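Local coordinates for cytoplasmic export protein 1 (Saccharomyces cerevisiae, PDB 3VWA) that binds tRNA and, as part of the nuclear tRNA export machinery, may pass aminoacylated tRNAs from export receptors at the nuclear pore to translation, at residues A[27-32]-A[42-47]; A[71-76]-A[86-91]. One frame throughout, in Å; residues are numbered along the deposited sequence.

Contact 1 (A[27-32]-A[42-47]); sequences QCFDGT and VFKAKR
Four backbone hydrogen bonds tie 27-32 to 42-47 as antiparallel strands. Q27 and K44 form one hydrogen-bonded pair: Q27 N reaches K44 O at 2.7 Å, and K44 N returns to Q27 O at 2.8 Å. F29 and V42 form the other, with F29 N on V42 O and V42 N on F29 O, both at 2.9 Å. The bonds are nearly straight, 162° to 171° at the hydrogen. Between them C28 and F43 make a non-hydrogen-bonded pair, and F43 CA adds a CH...O contact to Q27 O.

C28 and F43 share one face. C28 CB lies 3.8 Å from F43 CE1. C28 SG is anti to its backbone N (chi1 166°), which brings it obliquely over the ring, 4.5 Å from the centroid: a sulfur-aromatic contact. On the other face are Q27, F29, V42 and K44. F29 turns the edge of its ring to the neighbouring strand, with CE2 4.2 Å from K44 CB. K44 runs alongside both F29 and Q27, and its CG and CD pass Q27 OE1. Its chain then bends, and NZ bonds to Q82 O.

F43 is positioned further by F147, which stacks on its ring, and F137, which meets it edge-to-face. The two segments belong to a beta hairpin in the sheet of the N-terminal kinase-like domain. Strand 85-89 flanks 39-45 on its other side, with F85 and V87 against V42, while I15 of strand 13-15 touches both F29 and V42.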
loop_
_atom_site.group_PDB
_atom_site.type_symbol
_atom_site.label_atom_id
_atom_site.label_comp_id
_atom_site.label_asym_id
_atom_site.label_seq_id
_atom_site.Cartn_x
_atom_site.Cartn_y
_atom_site.Cartn_z
ATOM N N GLN A 27 14.224 -11.525 -24.004
ATOM C CA GLN A 27 12.848 -11.229 -23.560
ATOM C C GLN A 27 12.744 -11.441 -22.059
ATOM O O GLN A 27 13.347 -12.366 -21.505
ATOM C CB GLN A 27 11.846 -12.135 -24.247
ATOM C CG GLN A 27 11.662 -11.782 -25.704
ATOM C CD GLN A 27 10.804 -12.805 -26.387
ATOM O OE1 GLN A 27 11.155 -13.997 -26.446
ATOM N NE2 GLN A 27 9.656 -12.363 -26.896
ATOM N N CYS A 28 11.973 -10.603 -21.400
ATOM C CA CYS A 28 11.862 -10.717 -19.962
ATOM C C CYS A 28 10.410 -11.021 -19.596
ATOM O O CYS A 28 9.506 -10.241 -19.916
ATOM C CB CYS A 28 12.389 -9.449 -19.302
ATOM S SG CYS A 28 11.966 -9.238 -17.565
ATOM N N PHE A 29 10.218 -12.174 -18.946
ATOM C CA PHE A 29 8.889 -12.719 -18.649
ATOM C C PHE A 29 8.719 -12.862 -17.146
ATOM O O PHE A 29 9.671 -13.288 -16.473
ATOM C CB PHE A 29 8.716 -14.140 -19.267
ATOM C CG PHE A 29 8.583 -14.176 -20.779
ATOM C CD1 PHE A 29 7.340 -14.009 -21.378
ATOM C CD2 PHE A 29 9.683 -14.431 -21.598
ATOM C CE1 PHE A 29 7.183 -14.065 -22.758
ATOM C CE2 PHE A 29 9.526 -14.483 -22.987
ATOM C CZ PHE A 29 8.270 -14.291 -23.572
ATOM N N ASP A 30 7.524 -12.555 -16.611
ATOM C CA ASP A 30 7.182 -13.049 -15.248
ATOM C C ASP A 30 6.947 -14.557 -15.305
ATOM O O ASP A 30 6.456 -15.072 -16.299
ATOM C CB ASP A 30 5.903 -12.420 -14.664
ATOM C CG ASP A 30 6.029 -10.909 -14.422
ATOM O OD1 ASP A 30 7.155 -10.398 -14.279
ATOM O OD2 ASP A 30 4.980 -10.231 -14.375
ATOM N N GLY A 31 7.269 -15.235 -14.207
ATOM C CA GLY A 31 7.033 -16.629 -14.063
ATOM C C GLY A 31 6.841 -16.944 -12.600
ATOM O O GLY A 31 6.845 -16.035 -11.749
ATOM N N THR A 32 6.689 -18.237 -12.309
ATOM C CA THR A 32 6.545 -18.711 -10.953
ATOM C C THR A 32 7.293 -20.029 -10.944
ATOM O O THR A 32 7.271 -20.773 -11.943
ATOM C CB THR A 32 5.068 -18.993 -10.547
ATOM O OG1 THR A 32 4.746 -20.349 -10.859
ATOM C CG2 THR A 32 4.042 -18.080 -11.243
ATOM N N VAL A 42 11.999 -14.728 -15.647
ATOM C CA VAL A 42 12.670 -15.558 -16.606
ATOM C C VAL A 42 13.177 -14.687 -17.777
ATOM O O VAL A 42 12.389 -14.031 -18.506
ATOM C CB VAL A 42 11.675 -16.643 -17.108
ATOM C CG1 VAL A 42 12.249 -17.373 -18.312
ATOM C CG2 VAL A 42 11.274 -17.607 -15.966
ATOM N N PHE A 43 14.494 -14.654 -17.949
ATOM C CA PHE A 43 15.086 -13.990 -19.096
ATOM C C PHE A 43 15.362 -15.027 -20.200
ATOM O O PHE A 43 16.124 -16.007 -20.022
ATOM C CB PHE A 43 16.382 -13.277 -18.722
ATOM C CG PHE A 43 16.183 -12.072 -17.853
ATOM C CD1 PHE A 43 15.924 -10.800 -18.424
ATOM C CD2 PHE A 43 16.322 -12.172 -16.458
ATOM C CE1 PHE A 43 15.792 -9.681 -17.577
ATOM C CE2 PHE A 43 16.166 -11.057 -15.653
ATOM C CZ PHE A 43 15.916 -9.821 -16.216
ATOM N N LYS A 44 14.710 -14.810 -21.333
ATOM C CA LYS A 44 14.803 -15.720 -22.446
ATOM C C LYS A 44 15.673 -15.056 -23.502
ATOM O O LYS A 44 15.350 -13.959 -23.965
ATOM C CB LYS A 44 13.405 -15.994 -22.999
ATOM C CG LYS A 44 13.396 -16.745 -24.322
ATOM C CD LYS A 44 12.065 -17.455 -24.495
ATOM C CE LYS A 44 12.283 -18.775 -25.205
ATOM N NZ LYS A 44 12.881 -18.560 -26.536
ATOM N N ALA A 45 16.794 -15.701 -23.821
ATOM C CA ALA A 45 17.757 -15.234 -24.823
ATOM C C ALA A 45 17.207 -15.310 -26.221
ATOM O O ALA A 45 16.582 -16.316 -26.630
ATOM C CB ALA A 45 19.031 -16.054 -24.778
ATOM N N LYS A 46 17.477 -14.246 -26.963
ATOM C CA LYS A 46 17.187 -14.218 -28.378
ATOM C C LYS A 46 18.425 -14.786 -29.036
ATOM O O LYS A 46 19.193 -14.064 -29.668
ATOM C CB LYS A 46 16.946 -12.785 -28.815
ATOM C CG LYS A 46 15.572 -12.252 -28.444
ATOM C CD LYS A 46 15.361 -11.024 -29.318
ATOM C CE LYS A 46 14.190 -10.194 -28.848
ATOM N NZ LYS A 46 14.377 -8.795 -29.344
ATOM N N ARG A 47 18.632 -16.087 -28.837
ATOM C CA ARG A 47 19.887 -16.718 -29.213
ATOM C C ARG A 47 20.012 -16.897 -30.720
ATOM O O ARG A 47 19.095 -17.358 -31.384
ATOM C CB ARG A 47 20.064 -18.056 -28.509
ATOM C CG ARG A 47 21.532 -18.495 -28.423
ATOM C CD ARG A 47 21.565 -19.693 -27.489
ATOM N NE ARG A 47 22.726 -20.560 -27.653
ATOM C CZ ARG A 47 22.898 -21.659 -26.919
ATOM N NH1 ARG A 47 22.022 -21.980 -25.959
ATOM N NH2 ARG A 47 23.933 -22.431 -27.127
#

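Contact 2 (A[71-76]-A[86-91]); sequences CTVLET and IVTERV
Strands 73-76 and 86-89 run antiparallel at 164°, and their register slips by one residue at a classic beta bulge, where L74 and E75 both face V87. V87 O is gripped twice, by L74 N at 2.6 Å and by E75 N at 3.2 Å. V87 N returns to E75 O at 2.9 Å, nearly along the C=O axis. Past the bulge, E89 N bonds to T72 O at 3.0 Å.

T72 and E89 lie side by side. E89 CG sits 3.5 Å from T72 CB, and the chain bends at chi2 (-130°), so its carboxylate runs along T72 CB and CG2. L74 crosses E89 at about a right angle; its CD2 rests on the T88 carbonyl. An alanine in place of E89 would remove CG and the carboxylate from the side of T72, and would probably leave the T72 and L74 side chains less well held.

The pair is a beta hairpin in the antiparallel sheet of the kinase-like domain. Helix 52-64 covers one face, with S62 against V73 and I86.

V73 CG1 rests against two adjacent methyls, I86 CG2 at 3.8 Å and T88 CG2 at 3.9 Å. T88 CG2 also meets C71 CB. T88 OG1 is staggered between its backbone N and carbonyl carbon (chi1 63°) and donates to E89 O at 2.8 Å. C71 SG packs on V91 CG1. The extended E75 side chain carries its carboxylate off the hairpin, where OE2 bonds to Y13 OH.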
loop_
_atom_site.group_PDB
_atom_site.type_symbol
_atom_site.label_atom_id
_atom_site.label_comp_id
_atom_site.label_asym_id
_atom_site.label_seq_id
_atom_site.Cartn_x
_atom_site.Cartn_y
_atom_site.Cartn_z
ATOM N N CYS A 71 20.818 -9.000 -10.187
ATOM C CA CYS A 71 19.636 -9.857 -10.083
ATOM C C CYS A 71 20.054 -11.244 -9.514
ATOM O O CYS A 71 20.977 -11.877 -10.001
ATOM C CB CYS A 71 18.936 -10.001 -11.446
ATOM S SG CYS A 71 18.318 -8.477 -12.227
ATOM N N THR A 72 19.388 -11.708 -8.474
ATOM C CA THR A 72 19.881 -12.901 -7.725
ATOM C C THR A 72 19.451 -14.107 -8.565
ATOM O O THR A 72 18.234 -14.348 -8.735
ATOM C CB THR A 72 19.312 -12.935 -6.270
ATOM O OG1 THR A 72 19.883 -11.864 -5.498
ATOM C CG2 THR A 72 19.663 -14.285 -5.519
ATOM N N VAL A 73 20.426 -14.829 -9.133
ATOM C CA VAL A 73 20.072 -15.828 -10.117
ATOM C C VAL A 73 19.670 -17.114 -9.404
ATOM O O VAL A 73 20.249 -17.456 -8.391
ATOM C CB VAL A 73 21.175 -16.055 -11.179
ATOM C CG1 VAL A 73 21.365 -14.806 -12.059
ATOM C CG2 VAL A 73 22.491 -16.482 -10.538
ATOM N N LEU A 74 18.638 -17.785 -9.901
ATOM C CA LEU A 74 18.166 -19.037 -9.281
ATOM C C LEU A 74 18.672 -20.229 -10.062
ATOM O O LEU A 74 19.203 -21.176 -9.480
ATOM C CB LEU A 74 16.642 -19.064 -9.142
ATOM C CG LEU A 74 15.890 -18.505 -7.913
ATOM C CD1 LEU A 74 16.758 -17.756 -6.911
ATOM C CD2 LEU A 74 14.779 -17.600 -8.404
ATOM N N GLU A 75 18.550 -20.173 -11.383
ATOM C CA GLU A 75 19.014 -21.273 -12.205
ATOM C C GLU A 75 19.252 -20.819 -13.644
ATOM O O GLU A 75 18.615 -19.877 -14.074
ATOM C CB GLU A 75 17.948 -22.386 -12.191
ATOM C CG GLU A 75 18.537 -23.779 -12.415
ATOM C CD GLU A 75 17.497 -24.888 -12.428
ATOM O OE1 GLU A 75 17.883 -26.001 -12.819
ATOM O OE2 GLU A 75 16.309 -24.645 -12.079
ATOM N N THR A 76 20.144 -21.501 -14.378
ATOM C CA THR A 76 20.361 -21.262 -15.807
ATOM C C THR A 76 20.153 -22.524 -16.675
ATOM O O THR A 76 20.298 -23.669 -16.164
ATOM C CB THR A 76 21.741 -20.662 -16.093
ATOM O OG1 THR A 76 22.765 -21.629 -15.802
ATOM C CG2 THR A 76 21.971 -19.412 -15.272
ATOM N N ILE A 86 17.909 -17.446 -18.137
ATOM C CA ILE A 86 18.420 -17.100 -16.821
ATOM C C ILE A 86 17.195 -16.798 -15.955
ATOM O O ILE A 86 16.373 -15.874 -16.237
ATOM C CB ILE A 86 19.373 -15.884 -16.868
ATOM C CG1 ILE A 86 20.560 -16.137 -17.821
ATOM C CG2 ILE A 86 19.827 -15.523 -15.460
ATOM C CD1 ILE A 86 21.408 -14.904 -18.139
ATOM N N VAL A 87 17.064 -17.563 -14.883
ATOM C CA VAL A 87 15.907 -17.413 -14.001
ATOM C C VAL A 87 16.337 -16.763 -12.691
ATOM O O VAL A 87 17.278 -17.251 -12.008
ATOM C CB VAL A 87 15.191 -18.753 -13.742
ATOM C CG1 VAL A 87 13.841 -18.497 -13.092
ATOM C CG2 VAL A 87 14.976 -19.521 -15.042
ATOM N N THR A 88 15.673 -15.654 -12.348
ATOM C CA THR A 88 16.141 -14.833 -11.176
ATOM C C THR A 88 15.006 -14.625 -10.253
ATOM O O THR A 88 13.862 -14.978 -10.594
ATOM C CB THR A 88 16.606 -13.408 -11.592
ATOM O OG1 THR A 88 15.493 -12.683 -12.137
ATOM C CG2 THR A 88 17.736 -13.490 -12.599
ATOM N N GLU A 89 15.281 -14.037 -9.093
ATOM C CA GLU A 89 14.172 -13.536 -8.249
ATOM C C GLU A 89 13.280 -12.574 -9.096
ATOM O O GLU A 89 13.693 -12.017 -10.096
ATOM C CB GLU A 89 14.644 -12.851 -6.951
ATOM C CG GLU A 89 15.892 -13.419 -6.284
ATOM C CD GLU A 89 15.731 -13.708 -4.774
ATOM O OE1 GLU A 89 16.096 -12.868 -3.906
ATOM O OE2 GLU A 89 15.245 -14.812 -4.444
ATOM N N ARG A 90 12.032 -12.442 -8.715
ATOM C CA ARG A 90 11.158 -11.594 -9.452
ATOM C C ARG A 90 11.751 -10.187 -9.419
ATOM O O ARG A 90 11.980 -9.619 -8.347
ATOM C CB ARG A 90 9.780 -11.572 -8.817
ATOM C CG ARG A 90 8.780 -10.749 -9.625
ATOM C CD ARG A 90 8.614 -11.254 -11.061
ATOM N NE ARG A 90 7.760 -12.441 -11.158
ATOM C CZ ARG A 90 6.428 -12.413 -11.109
ATOM N NH1 ARG A 90 5.738 -13.554 -11.189
ATOM N NH2 ARG A 90 5.776 -11.245 -10.973
ATOM N N VAL A 91 12.015 -9.654 -10.591
ATOM C CA VAL A 91 12.418 -8.274 -10.715
ATOM C C VAL A 91 11.456 -7.528 -11.641
ATOM O O VAL A 91 10.674 -8.153 -12.372
ATOM C CB VAL A 91 13.841 -8.121 -11.250
ATOM C CG1 VAL A 91 14.855 -8.476 -10.179
ATOM C CG2 VAL A 91 14.027 -8.922 -12.558
#

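In the fold
Contacts 1 and 2 are successive hairpins of one antiparallel sheet, with centres about 10 Å apart. Their inner strands, 39-45 and 85-89, are neighbours, joined by F43 N to I86 O at 2.8 Å. R90 adds a side-chain tie, with NH1 2.8 Å from G31 O. Both contacts are partly buried, but contact 1 has no fully exposed residue among those that touch, whereas contact 2 has T72 at its open edge. Contact 1 keeps a regular register and places aromatic rings on both faces. Contact 2 is bulged and has no aromatic ring; aliphatic side chains, threonines, C71 and the E89 chain pack there, beside helix 52-64. Both lie far from the HEAT repeats.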